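Local coordinates for RNA-dependent RNA polymerase (Toscana virus, PDB 6QW0), which probably cleaves capped host mRNAs through a manganese-binding, cap-snatching endonuclease domain, supplying primers for viral transcription, at residues A[14-19]-A[161-166]; A[81-86]-A[168-173]; A[112-117]-A[126-131]. One frame throughout, in Å; residues are numbered along the deposited sequence.

Interaction 1: A[14-19]-A[161-166]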
loop_
_atom_site.group_PDB
_atom_site.type_symbol
_atom_site.label_atom_id
_atom_site.label_comp_id
_atom_site.label_asym_id
_atom_site.label_seq_id
_atom_site.Cartn_x
_atom_site.Cartn_y
_atom_site.Cartn_z
ATOM N N ARG A 14 -15.120 -20.230 0.196
ATOM C CA ARG A 14 -14.751 -19.371 -0.924
ATOM C C ARG A 14 -15.673 -18.160 -0.913
ATOM O O ARG A 14 -16.832 -18.235 -1.336
ATOM C CB ARG A 14 -14.844 -20.152 -2.231
ATOM C CG ARG A 14 -13.839 -21.295 -2.319
ATOM C CD ARG A 14 -14.148 -22.234 -3.486
ATOM N NE ARG A 14 -15.422 -22.926 -3.303
ATOM C CZ ARG A 14 -16.531 -22.670 -3.995
ATOM N NH1 ARG A 14 -16.542 -21.742 -4.948
ATOM N NH2 ARG A 14 -17.634 -23.357 -3.738
ATOM N N ALA A 15 -15.163 -17.043 -0.403
ATOM C CA ALA A 15 -15.947 -15.828 -0.253
ATOM C C ALA A 15 -14.991 -14.665 -0.101
ATOM O O ALA A 15 -13.794 -14.848 0.130
ATOM C CB ALA A 15 -16.878 -15.889 0.967
ATOM N N LEU A 16 -15.549 -13.461 -0.228
ATOM C CA LEU A 16 -14.800 -12.225 -0.025
ATOM C C LEU A 16 -15.002 -11.717 1.403
ATOM O O LEU A 16 -16.141 -11.566 1.852
ATOM C CB LEU A 16 -15.262 -11.166 -1.024
ATOM C CG LEU A 16 -14.685 -9.753 -0.856
ATOM C CD1 LEU A 16 -13.178 -9.799 -0.999
ATOM C CD2 LEU A 16 -15.308 -8.801 -1.889
ATOM N N THR A 17 -13.897 -11.463 2.105
ATOM C CA THR A 17 -13.917 -10.855 3.441
ATOM C C THR A 17 -13.401 -9.429 3.341
ATOM O O THR A 17 -12.336 -9.187 2.761
ATOM C CB THR A 17 -13.063 -11.656 4.421
ATOM O OG1 THR A 17 -13.558 -12.993 4.529
ATOM C CG2 THR A 17 -13.045 -11.014 5.817
ATOM N N ILE A 18 -14.164 -8.476 3.886
ATOM C CA ILE A 18 -13.677 -7.100 4.027
ATOM C C ILE A 18 -13.778 -6.725 5.500
ATOM O O ILE A 18 -14.885 -6.627 6.043
ATOM C CB ILE A 18 -14.447 -6.105 3.145
ATOM C CG1 ILE A 18 -14.593 -6.641 1.715
ATOM C CG2 ILE A 18 -13.691 -4.753 3.122
ATOM C CD1 ILE A 18 -15.406 -5.734 0.808
ATOM N N HIS A 19 -12.624 -6.529 6.149
ATOM C CA HIS A 19 -12.624 -6.065 7.529
ATOM C C HIS A 19 -12.954 -4.573 7.552
ATOM O O HIS A 19 -12.712 -3.870 6.571
ATOM C CB HIS A 19 -11.265 -6.320 8.192
ATOM C CG HIS A 19 -10.968 -7.771 8.407
ATOM N ND1 HIS A 19 -11.237 -8.420 9.593
ATOM C CD2 HIS A 19 -10.443 -8.702 7.577
ATOM C CE1 HIS A 19 -10.891 -9.691 9.485
ATOM N NE2 HIS A 19 -10.401 -9.887 8.272
ATOM N N LYS A 161 -10.520 -18.857 -4.903
ATOM C CA LYS A 161 -9.845 -18.921 -3.624
ATOM C C LYS A 161 -10.404 -17.775 -2.799
ATOM O O LYS A 161 -10.633 -16.688 -3.344
ATOM C CB LYS A 161 -8.319 -18.768 -3.728
ATOM C CG LYS A 161 -7.647 -19.837 -4.578
ATOM C CD LYS A 161 -6.204 -19.461 -4.900
ATOM C CE LYS A 161 -5.576 -20.486 -5.836
ATOM N NZ LYS A 161 -4.534 -19.874 -6.714
ATOM N N PRO A 162 -10.601 -17.970 -1.497
ATOM C CA PRO A 162 -11.098 -16.869 -0.661
ATOM C C PRO A 162 -10.135 -15.691 -0.687
ATOM O O PRO A 162 -8.914 -15.857 -0.691
ATOM C CB PRO A 162 -11.195 -17.495 0.734
ATOM C CG PRO A 162 -10.279 -18.654 0.693
ATOM C CD PRO A 162 -10.292 -19.171 -0.706
ATOM N N ILE A 163 -10.706 -14.491 -0.728
ATOM C CA ILE A 163 -9.933 -13.254 -0.765
ATOM C C ILE A 163 -10.307 -12.402 0.443
ATOM O O ILE A 163 -11.486 -12.301 0.794
ATOM C CB ILE A 163 -10.191 -12.477 -2.077
ATOM C CG1 ILE A 163 -9.648 -13.240 -3.285
ATOM C CG2 ILE A 163 -9.588 -11.043 -2.005
ATOM C CD1 ILE A 163 -10.065 -12.625 -4.625
ATOM N N SER A 164 -9.311 -11.761 1.055
ATOM C CA SER A 164 -9.551 -10.663 1.985
ATOM C C SER A 164 -8.991 -9.399 1.350
ATOM O O SER A 164 -7.865 -9.420 0.839
ATOM C CB SER A 164 -8.899 -10.929 3.345
ATOM O OG SER A 164 -9.507 -12.040 3.984
ATOM N N LEU A 165 -9.782 -8.320 1.347
ATOM C CA LEU A 165 -9.413 -7.078 0.669
ATOM C C LEU A 165 -9.027 -6.038 1.713
ATOM O O LEU A 165 -9.856 -5.666 2.551
ATOM C CB LEU A 165 -10.562 -6.552 -0.192
ATOM C CG LEU A 165 -10.391 -5.176 -0.843
ATOM C CD1 LEU A 165 -9.181 -5.146 -1.780
ATOM C CD2 LEU A 165 -11.663 -4.794 -1.606
ATOM N N TYR A 166 -7.787 -5.548 1.641
ATOM C CA TYR A 166 -7.266 -4.590 2.613
ATOM C C TYR A 166 -6.869 -3.299 1.912
ATOM O O TYR A 166 -6.343 -3.323 0.794
ATOM C CB TYR A 166 -6.050 -5.151 3.364
ATOM C CG TYR A 166 -6.380 -6.202 4.397
ATOM C CD1 TYR A 166 -7.038 -5.860 5.585
ATOM C CD2 TYR A 166 -6.052 -7.546 4.175
ATOM C CE1 TYR A 166 -7.334 -6.817 6.541
ATOM C CE2 TYR A 166 -6.351 -8.516 5.117
ATOM C CZ TYR A 166 -7.007 -8.150 6.287
ATOM O OH TYR A 166 -7.299 -9.103 7.237
HETATM O O HOH W 1 -10.220 -7.355 4.707
HETATM O O HOH W 2 -9.585 -12.300 6.780
#
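The rings of H19 and Y166 lie almost parallel, their planes 8° apart, but they are slid so far that they barely overlap, with centroids separated by 5.5 Å. The closest touch is at the tip of the tyrosine, whose OH lies 3.2 Å from CD2 of H19. Water 1 sits above one face of the Y166 ring, offset toward its rim. Both waters lie at the edge of the imidazole, in its plane. Water 2 links NE2 of H19 to OG of S164; the serine hydroxyl reaches this water while its short side chain sits against CB of T17. Water 1 accepts from the backbone N of H19 and donates to O of L165 at 2.8 Å, extending the pairing where direct backbone bonds cease.

Before that point the chains run as parallel strands. I163 is gripped by residues flanking L16: its N donates to O of A15 at 3.2 Å, and its O receives N of T17 at 2.9 Å in a nearly straight bond (172°). T17 then returns its own O to N of L165 at 3.0 Å. L16 has CG anti to the backbone N (chi1 174°); beyond it, CD1 reaches CG2 of I163 at 3.9 Å. Branched apolar side chains suit this face, which is turned toward a helix.

The backbone of S164 also bonds to V124 and V126, and that of Y166 to V126 and E128, so strand 163-171 has 16-17 along one edge and 124-131 along the other. Helix 136-157 packs against the face carrying L16 and I163, with C154 and L155 touching L16 and R157 touching I163.

Interaction 2: A[81-86]-A[168-173]; sequences FTFGHL and IAVHFN. With SO4 (sulfate ion), chain F.
The F83 ring slides past I168 and V170, running in the opposite direction to both side chains and meeting them with its far end. CE1 lies 3.7 Å from CG2 of I168, which sits at the ring edge near its plane, while CZ comes within 3.9 Å of CG1 of V170. That methyl occupies the crowded position between the backbone N and the carbonyl carbon (chi1 64°), and it also touches T82, whose CG2 is 4.1 Å away on an oblique course. CG2 of T82 in turn lies over the centre of the F83 ring, 3.6 Å above its plane, so the phenylalanine is backed by its own neighbour. Threonine suits this double task: its methyl joins the apolar cluster while OG1 is hydrogen-bonded to O of K78 within the helix.

Helix 77-82, which carries the metal ligand H79, ends here, and this contact sets its last turn against strand 163-171 of the nuclease's central sheet. F83 is the first residue to leave helical geometry; its ring also stacks with that of F129, another residue of the manganese site.

L86 follows in the turn and meets I168 tip to tip, CD1 to CD1 at 3.9 Å. Leucine and isoleucine are long enough to bridge the gap between the two backbones, and no hydrogen bond crosses between them. Beyond the apolar patch, two residues past the end of the strand, ND2 of N173 makes a weak hydrogen bond of 3.3 Å to O1 of a sulfate, an ion that also accepts from the backbone N of A136.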
loop_
_atom_site.group_PDB
_atom_site.type_symbol
_atom_site.label_atom_id
_atom_site.label_comp_id
_atom_site.label_asym_id
_atom_site.label_seq_id
_atom_site.Cartn_x
_atom_site.Cartn_y
_atom_site.Cartn_z
ATOM N N PHE A 81 6.865 6.031 -2.888
ATOM C CA PHE A 81 7.784 6.243 -1.769
ATOM C C PHE A 81 7.098 5.994 -0.433
ATOM O O PHE A 81 7.681 5.369 0.461
ATOM C CB PHE A 81 8.375 7.656 -1.817
ATOM C CG PHE A 81 9.427 7.918 -0.764
ATOM C CD1 PHE A 81 9.077 8.423 0.477
ATOM C CD2 PHE A 81 10.769 7.671 -1.023
ATOM C CE1 PHE A 81 10.034 8.666 1.452
ATOM C CE2 PHE A 81 11.734 7.912 -0.048
ATOM C CZ PHE A 81 11.361 8.408 1.190
ATOM N N THR A 82 5.864 6.477 -0.274
ATOM C CA THR A 82 5.181 6.334 1.008
ATOM C C THR A 82 5.132 4.879 1.453
ATOM O O THR A 82 5.402 4.567 2.616
ATOM C CB THR A 82 3.762 6.895 0.906
ATOM O OG1 THR A 82 3.828 8.310 0.693
ATOM C CG2 THR A 82 2.973 6.593 2.170
ATOM N N PHE A 83 4.805 3.976 0.530
ATOM C CA PHE A 83 4.538 2.589 0.878
ATOM C C PHE A 83 5.698 1.669 0.521
ATOM O O PHE A 83 5.556 0.443 0.605
ATOM C CB PHE A 83 3.236 2.140 0.205
ATOM C CG PHE A 83 2.036 2.930 0.661
ATOM C CD1 PHE A 83 1.425 2.634 1.865
ATOM C CD2 PHE A 83 1.540 3.975 -0.103
ATOM C CE1 PHE A 83 0.324 3.370 2.315
ATOM C CE2 PHE A 83 0.432 4.716 0.340
ATOM C CZ PHE A 83 -0.173 4.402 1.541
ATOM N N GLY A 84 6.860 2.244 0.198
ATOM C CA GLY A 84 7.996 1.474 -0.285
ATOM C C GLY A 84 8.532 0.457 0.697
ATOM O O GLY A 84 9.183 -0.508 0.280
ATOM N N HIS A 85 8.324 0.669 1.993
ATOM C CA HIS A 85 8.764 -0.285 2.999
ATOM C C HIS A 85 7.845 -1.494 3.091
ATOM O O HIS A 85 8.211 -2.492 3.722
ATOM C CB HIS A 85 8.854 0.392 4.373
ATOM C CG HIS A 85 7.544 0.899 4.886
ATOM N ND1 HIS A 85 6.741 1.750 4.158
ATOM C CD2 HIS A 85 6.892 0.671 6.050
ATOM C CE1 HIS A 85 5.654 2.031 4.853
ATOM N NE2 HIS A 85 5.720 1.388 6.006
ATOM N N LEU A 86 6.664 -1.420 2.491
ATOM C CA LEU A 86 5.697 -2.513 2.516
ATOM C C LEU A 86 5.680 -3.292 1.220
ATOM O O LEU A 86 5.452 -4.507 1.228
ATOM C CB LEU A 86 4.291 -1.976 2.787
ATOM C CG LEU A 86 4.130 -1.208 4.093
ATOM C CD1 LEU A 86 2.716 -0.679 4.181
ATOM C CD2 LEU A 86 4.454 -2.094 5.280
ATOM N N ILE A 168 -4.980 0.679 2.626
ATOM C CA ILE A 168 -4.311 1.685 3.454
ATOM C C ILE A 168 -4.407 3.027 2.735
ATOM O O ILE A 168 -3.852 3.179 1.638
ATOM C CB ILE A 168 -2.831 1.349 3.732
ATOM C CG1 ILE A 168 -2.673 -0.094 4.218
ATOM C CG2 ILE A 168 -2.266 2.312 4.762
ATOM C CD1 ILE A 168 -1.209 -0.514 4.393
ATOM N N ALA A 169 -5.080 4.001 3.358
ATOM C CA ALA A 169 -5.187 5.365 2.831
ATOM C C ALA A 169 -4.490 6.331 3.784
ATOM O O ALA A 169 -4.894 6.449 4.944
ATOM C CB ALA A 169 -6.653 5.774 2.659
ATOM N N VAL A 170 -3.439 7.027 3.305
ATOM C CA VAL A 170 -2.660 7.917 4.166
ATOM C C VAL A 170 -3.077 9.364 3.929
ATOM O O VAL A 170 -3.393 9.760 2.802
ATOM C CB VAL A 170 -1.142 7.734 3.938
ATOM C CG1 VAL A 170 -0.762 8.134 2.527
ATOM C CG2 VAL A 170 -0.342 8.530 4.973
ATOM N N HIS A 171 -3.108 10.145 5.009
ATOM C CA HIS A 171 -3.206 11.597 4.947
ATOM C C HIS A 171 -2.136 12.186 5.865
ATOM O O HIS A 171 -1.403 11.466 6.547
ATOM C CB HIS A 171 -4.623 12.079 5.300
ATOM C CG HIS A 171 -5.078 11.696 6.673
ATOM N ND1 HIS A 171 -5.027 12.565 7.745
ATOM C CD2 HIS A 171 -5.609 10.542 7.150
ATOM C CE1 HIS A 171 -5.492 11.960 8.823
ATOM N NE2 HIS A 171 -5.854 10.732 8.489
ATOM N N PHE A 172 -2.038 13.521 5.885
ATOM C CA PHE A 172 -0.936 14.159 6.596
ATOM C C PHE A 172 -0.924 13.814 8.081
ATOM O O PHE A 172 0.145 13.783 8.703
ATOM C CB PHE A 172 -1.008 15.677 6.404
ATOM C CG PHE A 172 0.227 16.403 6.886
ATOM C CD1 PHE A 172 1.299 16.600 6.030
ATOM C CD2 PHE A 172 0.315 16.872 8.192
ATOM C CE1 PHE A 172 2.441 17.263 6.462
ATOM C CE2 PHE A 172 1.458 17.536 8.636
ATOM C CZ PHE A 172 2.522 17.722 7.766
ATOM N N ASN A 173 -2.091 13.526 8.666
ATOM C CA ASN A 173 -2.185 13.305 10.104
ATOM C C ASN A 173 -2.644 11.897 10.472
ATOM O O ASN A 173 -3.053 11.670 11.606
ATOM C CB ASN A 173 -3.122 14.337 10.735
ATOM C CG ASN A 173 -2.545 15.737 10.699
ATOM O OD1 ASN A 173 -1.440 15.968 11.171
ATOM N ND2 ASN A 173 -3.288 16.668 10.121
HETATM S S SO4 F . -7.707 15.947 10.339
HETATM O O1 SO4 F . -6.501 16.006 9.514
HETATM O O2 SO4 F . -7.409 15.237 11.579
HETATM O O3 SO4 F . -8.758 15.245 9.616
HETATM O O4 SO4 F . -8.147 17.310 10.635
#

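Interaction 3: A[112-117]-A[126-131]; sequences SPDMII and VVEFTT. With MN3 (manganese (III) ion), chain C; SO4 (sulfate ion), chain G.
D114 and E128 reach one manganese by different torsions. In D114, CG stands anti to the carbonyl carbon (chi1 -78°), whereas in E128 it is anti to the backbone N and the chain then bends at chi2 (64°). OD2 of D114 binds the manganese at 2.3 Å and OE2 of E128 binds it at 2.2 Å. The backbone O of F129 is a third ligand.

Each acid is fixed by a backbone N-H of the opposite segment. N of F129 donates to OD2 of D114 at 2.7 Å, approaching on the anti side of the carboxylate and slightly out of its plane. N of D114 returns a bond of 2.9 Å to OE1 of E128, nearly along the C-O axis, and water 3 donates to the same OE1 at 2.8 Å while bridging to O of S112. Thus E128 gives OE2 to the metal and OE1 to N of D114 and water 3.

D114 and F129 cross obliquely, carboxylate and ring planes 18° apart, with CD2 of F129 nearest CG and CB of D114. SE of M115, here a selenomethionine, approaches that ring obliquely, 3.8 Å from CZ, in a Met-aromatic contact. On the sheet face of I116 and V126, P113 meets V126, CG to CG1 at 3.7 Å.

M115 and V127 form an antiparallel hydrogen-bonded pair, and D114 joins M115 in facing V127, making a classic beta bulge at the start of the hairpin. H79 and waters 4 and 5 complete six ligands round this manganese; a second manganese lies near D114. An acid just before one hairpin strand and another within its partner, with a helix histidine, are consistent with a PD-(D/E)XK nuclease active site, as in other cap-snatching endonucleases.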
loop_
_atom_site.group_PDB
_atom_site.type_symbol
_atom_site.label_atom_id
_atom_site.label_comp_id
_atom_site.label_asym_id
_atom_site.label_seq_id
_atom_site.Cartn_x
_atom_site.Cartn_y
_atom_site.Cartn_z
ATOM N N SER A 112 -4.598 -4.371 -11.490
ATOM C CA SER A 112 -3.343 -4.619 -10.781
ATOM C C SER A 112 -3.324 -3.862 -9.462
ATOM O O SER A 112 -2.759 -2.763 -9.361
ATOM C CB SER A 112 -2.145 -4.224 -11.648
ATOM O OG SER A 112 -0.920 -4.499 -10.987
ATOM N N PRO A 113 -3.910 -4.437 -8.410
ATOM C CA PRO A 113 -3.790 -3.837 -7.073
ATOM C C PRO A 113 -2.339 -3.837 -6.618
ATOM O O PRO A 113 -1.473 -4.497 -7.197
ATOM C CB PRO A 113 -4.649 -4.744 -6.181
ATOM C CG PRO A 113 -5.291 -5.763 -7.111
ATOM C CD PRO A 113 -4.469 -5.796 -8.355
ATOM N N ASP A 114 -2.061 -3.085 -5.549
ATOM C CA ASP A 114 -0.669 -2.927 -5.120
ATOM C C ASP A 114 -0.052 -4.244 -4.659
ATOM O O ASP A 114 1.155 -4.457 -4.827
ATOM C CB ASP A 114 -0.569 -1.893 -4.000
ATOM C CG ASP A 114 -0.650 -0.471 -4.520
ATOM O OD1 ASP A 114 0.136 -0.121 -5.423
ATOM O OD2 ASP A 114 -1.522 0.294 -4.064
HETATM N N MSE A 115 -0.843 -5.127 -4.052
HETATM C CA MSE A 115 -0.340 -6.432 -3.634
HETATM C C MSE A 115 -1.411 -7.503 -3.845
HETATM O O MSE A 115 -2.589 -7.262 -3.560
HETATM C CB MSE A 115 0.095 -6.435 -2.163
HETATM C CG MSE A 115 0.980 -5.261 -1.686
HETATM SE SE MSE A 115 1.515 -5.507 0.156
HETATM C CE MSE A 115 2.854 -6.909 -0.166
ATOM N N ILE A 116 -0.999 -8.669 -4.356
ATOM C CA ILE A 116 -1.812 -9.890 -4.345
ATOM C C ILE A 116 -0.936 -10.971 -3.722
ATOM O O ILE A 116 0.061 -11.397 -4.325
ATOM C CB ILE A 116 -2.294 -10.313 -5.743
ATOM C CG1 ILE A 116 -3.025 -9.171 -6.449
ATOM C CG2 ILE A 116 -3.214 -11.543 -5.649
ATOM C CD1 ILE A 116 -3.394 -9.469 -7.913
ATOM N N ILE A 117 -1.293 -11.410 -2.523
ATOM C CA ILE A 117 -0.480 -12.324 -1.728
ATOM C C ILE A 117 -1.214 -13.655 -1.602
ATOM O O ILE A 117 -2.333 -13.711 -1.082
ATOM C CB ILE A 117 -0.184 -11.741 -0.340
ATOM C CG1 ILE A 117 0.431 -10.341 -0.469
ATOM C CG2 ILE A 117 0.719 -12.672 0.446
ATOM C CD1 ILE A 117 0.380 -9.542 0.817
ATOM N N VAL A 126 -5.548 -9.259 -0.980
ATOM C CA VAL A 126 -5.410 -8.170 -1.944
ATOM C C VAL A 126 -5.275 -6.881 -1.145
ATOM O O VAL A 126 -6.108 -6.597 -0.278
ATOM C CB VAL A 126 -6.607 -8.120 -2.912
ATOM C CG1 VAL A 126 -6.533 -6.899 -3.809
ATOM C CG2 VAL A 126 -6.679 -9.414 -3.752
ATOM N N VAL A 127 -4.206 -6.121 -1.406
ATOM C CA VAL A 127 -3.898 -4.918 -0.632
ATOM C C VAL A 127 -3.748 -3.749 -1.596
ATOM O O VAL A 127 -3.042 -3.858 -2.602
ATOM C CB VAL A 127 -2.623 -5.082 0.219
ATOM C CG1 VAL A 127 -2.425 -3.854 1.102
ATOM C CG2 VAL A 127 -2.693 -6.337 1.082
ATOM N N GLU A 128 -4.415 -2.634 -1.298
ATOM C CA GLU A 128 -4.308 -1.450 -2.141
ATOM C C GLU A 128 -3.923 -0.259 -1.282
ATOM O O GLU A 128 -4.505 -0.053 -0.207
ATOM C CB GLU A 128 -5.607 -1.166 -2.895
ATOM C CG GLU A 128 -5.557 0.097 -3.736
ATOM C CD GLU A 128 -4.534 0.050 -4.870
ATOM O OE1 GLU A 128 -4.100 -1.038 -5.307
ATOM O OE2 GLU A 128 -4.166 1.133 -5.344
ATOM N N PHE A 129 -2.933 0.504 -1.760
ATOM C CA PHE A 129 -2.437 1.708 -1.103
ATOM C C PHE A 129 -2.987 2.944 -1.805
ATOM O O PHE A 129 -3.161 2.958 -3.024
ATOM C CB PHE A 129 -0.901 1.800 -1.146
ATOM C CG PHE A 129 -0.160 0.548 -0.740
ATOM C CD1 PHE A 129 -0.483 -0.165 0.403
ATOM C CD2 PHE A 129 0.929 0.131 -1.495
ATOM C CE1 PHE A 129 0.246 -1.308 0.753
ATOM C CE2 PHE A 129 1.656 -1.003 -1.144
ATOM C CZ PHE A 129 1.310 -1.715 -0.023
ATOM N N THR A 130 -3.215 4.009 -1.043
ATOM C CA THR A 130 -3.632 5.251 -1.677
ATOM C C THR A 130 -3.269 6.403 -0.749
ATOM O O THR A 130 -2.930 6.197 0.420
ATOM C CB THR A 130 -5.132 5.221 -2.033
ATOM O OG1 THR A 130 -5.475 6.332 -2.880
ATOM C CG2 THR A 130 -5.992 5.243 -0.789
ATOM N N THR A 131 -3.252 7.610 -1.313
ATOM C CA THR A 131 -2.883 8.819 -0.582
ATOM C C THR A 131 -3.962 9.873 -0.788
ATOM O O THR A 131 -4.800 9.765 -1.685
ATOM C CB THR A 131 -1.540 9.393 -1.056
ATOM O OG1 THR A 131 -1.695 9.902 -2.388
ATOM C CG2 THR A 131 -0.450 8.327 -1.063
HETATM MN MN MN3 C . -2.244 2.226 -4.968
HETATM S S SO4 G . -2.916 7.642 -5.176
HETATM O O1 SO4 G . -1.810 7.829 -4.246
HETATM O O2 SO4 G . -2.372 7.523 -6.524
HETATM O O3 SO4 G . -3.689 6.439 -4.854
HETATM O O4 SO4 G . -3.786 8.810 -5.104
HETATM O O HOH W 3 -2.828 -0.556 -7.767
HETATM O O HOH W 4 -1.711 2.259 -7.273
HETATM O O HOH W 5 -3.266 4.064 -6.039
#

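In the fold
All three interactions meet on one mixed sheet. Strand 163-171 serves interaction 1 with its first half and interaction 2 with its second, their centres about 22 Å apart. Strand 124-131, which carries interaction 3, runs parallel beside it; the backbone of Y166 bonds to V126 and E128, and that of I168 to E128 and T130. Interaction 3 lies about 13 Å from interaction 1 and about 12 Å from interaction 2, between centres. Along the chain, 112-117 and 126-131 are nested inside the loops closed by both others, while interactions 1 and 2 cross. The metal-binding hairpin is thus held against a central strand to which the N-terminal segment and the helix bearing H79 are also attached.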